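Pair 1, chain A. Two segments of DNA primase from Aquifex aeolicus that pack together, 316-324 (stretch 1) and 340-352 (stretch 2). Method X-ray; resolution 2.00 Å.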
# COMPACT_ATOMS: atom_id res chain seq x y z
N VAL A 316 15.62 -13.34 -0.82
CA VAL A 316 14.47 -13.69 -1.61
C VAL A 316 14.95 -14.30 -2.93
O VAL A 316 15.96 -13.87 -3.47
CB VAL A 316 13.58 -12.45 -1.84
CG1 VAL A 316 12.38 -12.79 -2.66
CG2 VAL A 316 13.13 -11.87 -0.48
N GLU A 317 14.23 -15.29 -3.43
CA GLU A 317 14.43 -15.78 -4.80
C GLU A 317 13.67 -14.89 -5.76
O GLU A 317 12.50 -14.56 -5.53
CB GLU A 317 13.85 -17.16 -4.96
CG GLU A 317 14.61 -18.28 -4.29
CD GLU A 317 14.29 -19.58 -4.98
OE1 GLU A 317 13.10 -20.01 -4.92
OE2 GLU A 317 15.20 -20.11 -5.65
N VAL A 318 14.33 -14.51 -6.83
CA VAL A 318 13.80 -13.49 -7.72
C VAL A 318 13.45 -14.11 -9.07
O VAL A 318 14.23 -14.92 -9.60
CB VAL A 318 14.82 -12.36 -7.90
CG1 VAL A 318 14.36 -11.39 -8.93
CG2 VAL A 318 15.07 -11.63 -6.56
N TYR A 319 12.27 -13.75 -9.58
CA TYR A 319 11.76 -14.16 -10.89
C TYR A 319 11.36 -12.94 -11.73
O TYR A 319 10.23 -12.44 -11.61
CB TYR A 319 10.50 -14.99 -10.71
CG TYR A 319 10.70 -16.29 -9.98
CD1 TYR A 319 10.59 -17.49 -10.65
CD2 TYR A 319 11.00 -16.31 -8.62
CE1 TYR A 319 10.77 -18.70 -9.99
CE2 TYR A 319 11.15 -17.50 -7.95
CZ TYR A 319 11.04 -18.69 -8.64
OH TYR A 319 11.25 -19.88 -7.99
N PRO A 320 12.29 -12.43 -12.54
CA PRO A 320 11.99 -11.31 -13.43
C PRO A 320 10.91 -11.66 -14.45
O PRO A 320 10.92 -12.70 -15.09
CB PRO A 320 13.33 -11.06 -14.14
CG PRO A 320 14.36 -11.59 -13.15
CD PRO A 320 13.70 -12.87 -12.65
N VAL A 321 9.97 -10.75 -14.63
CA VAL A 321 8.90 -10.99 -15.58
C VAL A 321 9.10 -9.93 -16.62
O VAL A 321 9.11 -8.74 -16.29
CB VAL A 321 7.50 -10.84 -14.94
CG1 VAL A 321 6.37 -11.17 -15.95
CG2 VAL A 321 7.39 -11.76 -13.68
N TYR A 322 9.31 -10.38 -17.85
CA TYR A 322 9.57 -9.51 -18.98
C TYR A 322 8.32 -9.28 -19.79
O TYR A 322 7.86 -10.17 -20.51
CB TYR A 322 10.63 -10.15 -19.88
CG TYR A 322 11.93 -10.38 -19.15
CD1 TYR A 322 12.72 -9.31 -18.76
CD2 TYR A 322 12.33 -11.66 -18.78
CE1 TYR A 322 13.94 -9.52 -18.04
CE2 TYR A 322 13.53 -11.88 -18.08
CZ TYR A 322 14.32 -10.80 -17.71
OH TYR A 322 15.49 -11.02 -17.00
N LEU A 323 7.77 -8.08 -19.65
CA LEU A 323 6.76 -7.58 -20.58
C LEU A 323 7.38 -7.31 -21.95
O LEU A 323 8.55 -6.89 -22.04
CB LEU A 323 6.17 -6.29 -20.03
CG LEU A 323 5.29 -6.46 -18.79
CD1 LEU A 323 4.95 -5.09 -18.24
CD2 LEU A 323 4.03 -7.23 -19.17
N PRO A 324 6.61 -7.50 -23.01
CA PRO A 324 7.09 -7.18 -24.36
C PRO A 324 7.36 -5.68 -24.52
O PRO A 324 6.74 -4.85 -23.83
CB PRO A 324 5.96 -7.66 -25.27
CG PRO A 324 4.78 -7.70 -24.41
CD PRO A 324 5.23 -8.03 -23.03
N GLU A 340 -3.84 -13.75 -19.25
CA GLU A 340 -2.55 -13.84 -19.91
C GLU A 340 -1.43 -13.23 -19.06
O GLU A 340 -0.33 -13.74 -19.06
CB GLU A 340 -2.57 -13.18 -21.29
CG GLU A 340 -1.41 -13.61 -22.20
CD GLU A 340 -1.16 -15.11 -22.20
OE1 GLU A 340 -2.12 -15.90 -22.18
OE2 GLU A 340 0.01 -15.52 -22.22
N LEU A 341 -1.71 -12.15 -18.32
CA LEU A 341 -0.67 -11.61 -17.44
C LEU A 341 -0.32 -12.62 -16.33
O LEU A 341 0.85 -12.82 -16.02
CB LEU A 341 -1.08 -10.26 -16.85
CG LEU A 341 -0.07 -9.66 -15.88
CD1 LEU A 341 1.30 -9.46 -16.58
CD2 LEU A 341 -0.56 -8.32 -15.23
N ARG A 342 -1.33 -13.26 -15.76
CA ARG A 342 -1.11 -14.32 -14.77
C ARG A 342 -0.24 -15.42 -15.36
O ARG A 342 0.73 -15.89 -14.72
CB ARG A 342 -2.43 -14.91 -14.31
CG ARG A 342 -3.11 -14.19 -13.17
CD ARG A 342 -4.16 -15.04 -12.43
NE ARG A 342 -5.20 -14.19 -11.86
CZ ARG A 342 -6.18 -14.60 -11.06
NH1 ARG A 342 -6.28 -15.88 -10.69
NH2 ARG A 342 -7.08 -13.73 -10.62
N ARG A 343 -0.56 -15.83 -16.59
CA ARG A 343 0.24 -16.83 -17.27
C ARG A 343 1.69 -16.37 -17.54
O ARG A 343 2.64 -17.15 -17.33
CB ARG A 343 -0.46 -17.32 -18.54
CG ARG A 343 -1.88 -17.92 -18.26
CD ARG A 343 -1.86 -19.23 -17.45
NE ARG A 343 -0.85 -20.17 -17.95
CZ ARG A 343 -1.05 -21.04 -18.95
NH1 ARG A 343 -2.22 -21.11 -19.57
NH2 ARG A 343 -0.05 -21.84 -19.34
N LEU A 344 1.87 -15.13 -18.00
CA LEU A 344 3.22 -14.58 -18.23
C LEU A 344 4.06 -14.66 -16.94
O LEU A 344 5.24 -15.06 -16.93
CB LEU A 344 3.13 -13.12 -18.68
CG LEU A 344 4.50 -12.49 -19.05
CD1 LEU A 344 5.03 -13.15 -20.32
CD2 LEU A 344 4.37 -10.99 -19.26
N ILE A 345 3.43 -14.24 -15.84
CA ILE A 345 4.08 -14.20 -14.56
C ILE A 345 4.50 -15.63 -14.17
O ILE A 345 5.68 -15.88 -13.89
CB ILE A 345 3.14 -13.54 -13.53
CG1 ILE A 345 3.07 -12.03 -13.79
CG2 ILE A 345 3.60 -13.83 -12.07
CD1 ILE A 345 1.95 -11.30 -13.02
N ASN A 346 3.54 -16.56 -14.21
CA ASN A 346 3.84 -17.97 -13.96
C ASN A 346 4.93 -18.62 -14.84
O ASN A 346 5.76 -19.41 -14.34
CB ASN A 346 2.56 -18.80 -13.98
CG ASN A 346 2.79 -20.24 -13.51
OD1 ASN A 346 2.91 -20.50 -12.31
ND2 ASN A 346 2.86 -21.18 -14.46
N SER A 347 4.93 -18.29 -16.13
CA SER A 347 5.89 -18.83 -17.10
C SER A 347 7.31 -18.27 -16.94
O SER A 347 8.26 -18.78 -17.56
CB SER A 347 5.40 -18.58 -18.53
OG SER A 347 5.74 -17.24 -18.96
N SER A 348 7.45 -17.22 -16.14
CA SER A 348 8.73 -16.56 -15.91
C SER A 348 9.69 -17.39 -15.04
O SER A 348 9.36 -17.75 -13.92
CB SER A 348 8.50 -15.18 -15.30
OG SER A 348 7.79 -14.33 -16.19
N GLY A 349 10.86 -17.70 -15.58
CA GLY A 349 11.86 -18.50 -14.87
C GLY A 349 12.60 -17.74 -13.75
O GLY A 349 12.72 -16.51 -13.79
N GLU A 350 13.06 -18.49 -12.76
CA GLU A 350 13.91 -17.96 -11.69
C GLU A 350 15.20 -17.35 -12.26
O GLU A 350 15.72 -17.83 -13.26
CB GLU A 350 14.21 -19.04 -10.66
CG GLU A 350 14.93 -18.54 -9.40
CD GLU A 350 16.44 -18.63 -9.53
OE1 GLU A 350 16.92 -19.55 -10.21
OE2 GLU A 350 17.14 -17.77 -8.96
N LEU A 351 15.68 -16.28 -11.63
CA LEU A 351 16.86 -15.54 -12.10
C LEU A 351 18.05 -16.44 -12.55
O LEU A 351 18.50 -16.39 -13.69
CB LEU A 351 17.33 -14.57 -11.01
CG LEU A 351 18.56 -13.72 -11.33
CD1 LEU A 351 18.19 -12.71 -12.42
CD2 LEU A 351 19.07 -13.01 -10.07
N PHE A 352 18.57 -17.25 -11.63
CA PHE A 352 19.82 -17.97 -11.90
C PHE A 352 19.60 -19.14 -12.86
O PHE A 352 20.45 -19.43 -13.70
CB PHE A 352 20.46 -18.45 -10.59
CG PHE A 352 21.03 -17.33 -9.76
CD1 PHE A 352 22.18 -16.68 -10.16
CD2 PHE A 352 20.37 -16.90 -8.60
CE1 PHE A 352 22.71 -15.60 -9.39
CE2 PHE A 352 20.89 -15.83 -7.81
CZ PHE A 352 22.05 -15.19 -8.22
O HOH W 1 16.83 -15.78 -7.22
O HOH W 2 12.83 -14.51 -15.60
O HOH W 3 9.32 -13.49 -18.12

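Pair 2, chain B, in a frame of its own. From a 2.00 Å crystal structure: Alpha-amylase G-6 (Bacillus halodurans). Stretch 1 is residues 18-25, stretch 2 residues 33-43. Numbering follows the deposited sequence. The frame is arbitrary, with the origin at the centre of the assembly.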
# COMPACT_ATOMS: atom_id res chain seq x y z
N GLY B 18 6.93 13.06 0.07
CA GLY B 18 6.29 13.50 1.30
C GLY B 18 5.54 12.35 1.95
O GLY B 18 5.69 11.20 1.51
N THR B 19 4.73 12.65 2.97
CA THR B 19 4.02 11.61 3.75
C THR B 19 3.41 10.55 2.85
O THR B 19 2.68 10.91 1.92
CB THR B 19 2.95 12.26 4.64
OG1 THR B 19 3.56 12.80 5.82
CG2 THR B 19 1.98 11.22 5.21
N PRO B 20 3.70 9.25 3.07
CA PRO B 20 3.21 8.19 2.17
C PRO B 20 1.78 7.74 2.45
O PRO B 20 1.42 7.56 3.62
CB PRO B 20 4.17 7.03 2.44
CG PRO B 20 4.54 7.19 3.91
CD PRO B 20 4.51 8.69 4.17
N HIS B 21 0.99 7.57 1.40
CA HIS B 21 -0.40 7.09 1.48
C HIS B 21 -0.66 5.85 0.60
O HIS B 21 0.02 5.63 -0.41
CB HIS B 21 -1.37 8.20 1.08
CG HIS B 21 -1.38 9.35 2.01
ND1 HIS B 21 -0.40 10.31 2.03
CD2 HIS B 21 -2.27 9.71 2.97
CE1 HIS B 21 -0.68 11.22 2.94
NE2 HIS B 21 -1.81 10.88 3.53
N LEU B 22 -1.64 5.04 0.98
CA LEU B 22 -1.92 3.82 0.22
C LEU B 22 -3.27 3.89 -0.49
O LEU B 22 -4.32 3.80 0.15
CB LEU B 22 -1.83 2.56 1.10
CG LEU B 22 -2.01 1.23 0.34
CD1 LEU B 22 -0.79 0.93 -0.55
CD2 LEU B 22 -2.35 0.04 1.24
N TYR B 23 -3.25 4.04 -1.80
CA TYR B 23 -4.47 4.04 -2.58
C TYR B 23 -4.73 2.64 -3.15
O TYR B 23 -3.83 2.01 -3.70
CB TYR B 23 -4.41 5.09 -3.72
CG TYR B 23 -5.66 5.08 -4.57
CD1 TYR B 23 -6.88 5.47 -4.04
CD2 TYR B 23 -5.62 4.64 -5.90
CE1 TYR B 23 -8.02 5.44 -4.80
CE2 TYR B 23 -6.76 4.62 -6.67
CZ TYR B 23 -7.96 5.02 -6.11
OH TYR B 23 -9.11 5.00 -6.86
N TYR B 24 -5.97 2.17 -3.00
CA TYR B 24 -6.39 0.82 -3.42
C TYR B 24 -7.86 0.78 -3.86
O TYR B 24 -8.72 1.46 -3.31
CB TYR B 24 -6.16 -0.22 -2.30
CG TYR B 24 -6.94 0.06 -1.04
CD1 TYR B 24 -6.42 0.91 -0.07
CD2 TYR B 24 -8.18 -0.53 -0.81
CE1 TYR B 24 -7.12 1.19 1.08
CE2 TYR B 24 -8.90 -0.27 0.35
CZ TYR B 24 -8.35 0.60 1.30
OH TYR B 24 -9.02 0.88 2.47
N TYR B 25 -8.12 -0.06 -4.86
CA TYR B 25 -9.45 -0.20 -5.44
C TYR B 25 -9.70 -1.68 -5.80
O TYR B 25 -8.95 -2.55 -5.36
CB TYR B 25 -9.63 0.74 -6.65
CG TYR B 25 -8.59 0.55 -7.73
CD1 TYR B 25 -7.32 1.10 -7.61
CD2 TYR B 25 -8.87 -0.18 -8.89
CE1 TYR B 25 -6.37 0.94 -8.58
CE2 TYR B 25 -7.90 -0.35 -9.88
CZ TYR B 25 -6.66 0.22 -9.72
OH TYR B 25 -5.66 0.07 -10.66
N GLU B 33 -13.76 1.51 -0.36
CA GLU B 33 -12.53 1.93 -1.01
C GLU B 33 -12.33 3.44 -0.89
O GLU B 33 -13.28 4.21 -1.05
CB GLU B 33 -12.47 1.51 -2.48
CG GLU B 33 -13.55 0.55 -2.92
CD GLU B 33 -13.02 -0.58 -3.79
OE1 GLU B 33 -12.63 -0.32 -4.94
OE2 GLU B 33 -13.02 -1.72 -3.32
N PRO B 34 -11.09 3.85 -0.62
CA PRO B 34 -10.75 5.27 -0.47
C PRO B 34 -10.72 6.07 -1.78
O PRO B 34 -10.48 5.53 -2.86
CB PRO B 34 -9.34 5.20 0.11
CG PRO B 34 -8.77 3.95 -0.48
CD PRO B 34 -9.91 2.99 -0.43
N THR B 35 -10.99 7.36 -1.63
CA THR B 35 -10.72 8.39 -2.63
C THR B 35 -9.20 8.46 -2.85
O THR B 35 -8.42 8.08 -1.97
CB THR B 35 -11.25 9.73 -2.05
OG1 THR B 35 -12.67 9.82 -2.26
CG2 THR B 35 -10.71 10.92 -2.78
N TRP B 36 -8.77 8.96 -4.01
CA TRP B 36 -7.35 9.23 -4.28
C TRP B 36 -6.76 10.20 -3.23
O TRP B 36 -5.60 10.08 -2.83
CB TRP B 36 -7.19 9.76 -5.70
CG TRP B 36 -5.79 10.10 -6.13
CD1 TRP B 36 -5.26 11.34 -6.27
CD2 TRP B 36 -4.75 9.19 -6.53
NE1 TRP B 36 -3.96 11.28 -6.71
CE2 TRP B 36 -3.61 9.96 -6.88
CE3 TRP B 36 -4.65 7.79 -6.61
CZ2 TRP B 36 -2.40 9.39 -7.31
CZ3 TRP B 36 -3.45 7.22 -7.03
CH2 TRP B 36 -2.34 8.02 -7.37
N SER B 37 -7.59 11.14 -2.78
CA SER B 37 -7.16 12.16 -1.83
C SER B 37 -7.49 11.79 -0.38
O SER B 37 -6.98 12.43 0.54
CB SER B 37 -7.82 13.51 -2.18
OG SER B 37 -9.10 13.62 -1.56
N GLU B 38 -8.35 10.79 -0.20
CA GLU B 38 -8.69 10.26 1.12
C GLU B 38 -8.00 8.91 1.44
O GLU B 38 -8.26 8.31 2.49
CB GLU B 38 -10.22 10.17 1.29
CG GLU B 38 -10.80 8.78 1.53
CD GLU B 38 -12.28 8.80 1.94
OE1 GLU B 38 -12.63 9.61 2.84
OE2 GLU B 38 -13.08 8.02 1.36
N ALA B 39 -7.12 8.46 0.54
CA ALA B 39 -6.25 7.31 0.78
C ALA B 39 -5.60 7.37 2.19
O ALA B 39 -5.13 8.43 2.62
CB ALA B 39 -5.17 7.19 -0.31
N PRO B 40 -5.62 6.24 2.90
CA PRO B 40 -5.06 6.17 4.25
C PRO B 40 -3.57 6.46 4.27
O PRO B 40 -2.83 6.03 3.38
CB PRO B 40 -5.30 4.71 4.66
CG PRO B 40 -6.40 4.22 3.78
CD PRO B 40 -6.20 4.95 2.48
N GLU B 41 -3.15 7.17 5.31
CA GLU B 41 -1.74 7.33 5.64
C GLU B 41 -1.09 5.97 5.91
O GLU B 41 -1.69 5.09 6.51
CB GLU B 41 -1.57 8.24 6.87
CG GLU B 41 -0.15 8.75 7.13
CD GLU B 41 0.05 9.28 8.56
OE1 GLU B 41 -0.90 9.89 9.12
OE2 GLU B 41 1.16 9.08 9.14
N MET B 42 0.14 5.83 5.44
CA MET B 42 0.96 4.69 5.79
C MET B 42 1.79 5.00 7.02
O MET B 42 2.71 5.78 6.99
CB MET B 42 1.81 4.26 4.59
CG MET B 42 0.97 3.64 3.49
SD MET B 42 1.99 2.89 2.27
CE MET B 42 2.24 1.32 3.00
N GLU B 43 1.40 4.43 8.14
CA GLU B 43 2.07 4.68 9.41
C GLU B 43 3.57 4.37 9.29
O GLU B 43 3.96 3.52 8.50
CB GLU B 43 1.38 3.93 10.54
CG GLU B 43 0.20 3.02 10.10
CD GLU B 43 0.45 1.59 10.53
OE1 GLU B 43 1.59 1.35 11.00
OE2 GLU B 43 -0.43 0.70 10.43

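Superposing N, CA and C of 14 central residues brings pair 2 onto pair 1 with an RMSD of 0.9 Å. In both, an extended strand runs beside a segment that turns and then passes close to it. The closest CA approach in the register falls at matched positions, Tyr A319 CA to Glu A350 CA at 4.4 Å and His B21 CA to Glu B41 CA at 4.4 Å.

One backbone hydrogen bond is common to both. Leu A351 N donates to Val A318 O (2.8 Å, N-H...O angle 161°), and at the equivalent positions Met B42 N donates to Pro B20 O (2.8 Å, 169°). Pair 2 adds a second, Leu B22 N to Pro B40 O at 2.9 Å and 164°, so His B21 and Glu B41 form a single beta bridge. In pair 1 the position of Leu B22 is Pro A320, whose nitrogen carries no hydrogen to donate. A water links the two carbonyls there, donating to Pro A320 O and to Gly A349 O, each at 2.7 Å.

Beside the shared bond, both rings meet a matched carbonyl at the edge, Tyr A319 CD1 to Ser A348 O at 3.5 Å and His B21 CD2 to Ala B39 O at 3.2 Å, with nearly the same chi1 (-64° and -66°). Tyr A319 also lays a face over Glu A350: Glu A350 CB lies 3.9 Å from the centroid of the Tyr A319 ring, 27° off the normal, a CH-pi contact.

Two residues further along the strand, the matched position shows a large change in size. Val A321 and Tyr B23 have CA atoms 0.1 Å apart after superposition, yet the valine fits against a helix while the tyrosine meets a segment without regular helix or strand. Val A321 CG1 packs 3.9 Å from Leu A344 CG and 4.0 Å from Ile A345 CG1. Tyr B23 reaches Trp B36, the match of Ile A345, in an offset edge-to-face pair: the Trp B36 edge approaches the Tyr B23 face, with centroids 5.1 Å apart and planes at 75°. Ser A348 and Ala B39 both point toward the strand, but the serine OG also accepts a bond from a water (2.6 Å) and donates to Leu A344 O (2.8 Å), whereas Ala B39 CB, with no hydroxyl, lies 3.5 Å from Leu B22 O and 4.1 Å from Tyr B23 CB.

Farther along, Leu A323 CD2 meets Leu A344 CD2 at 3.8 Å. At the match of Leu A323, Tyr B25 CA lies 3.2 Å from Glu B33 OE1. Pro B34, which has no counterpart in pair 1, places its CD 3.5 Å from the centroid of the Tyr B24 ring, over the face.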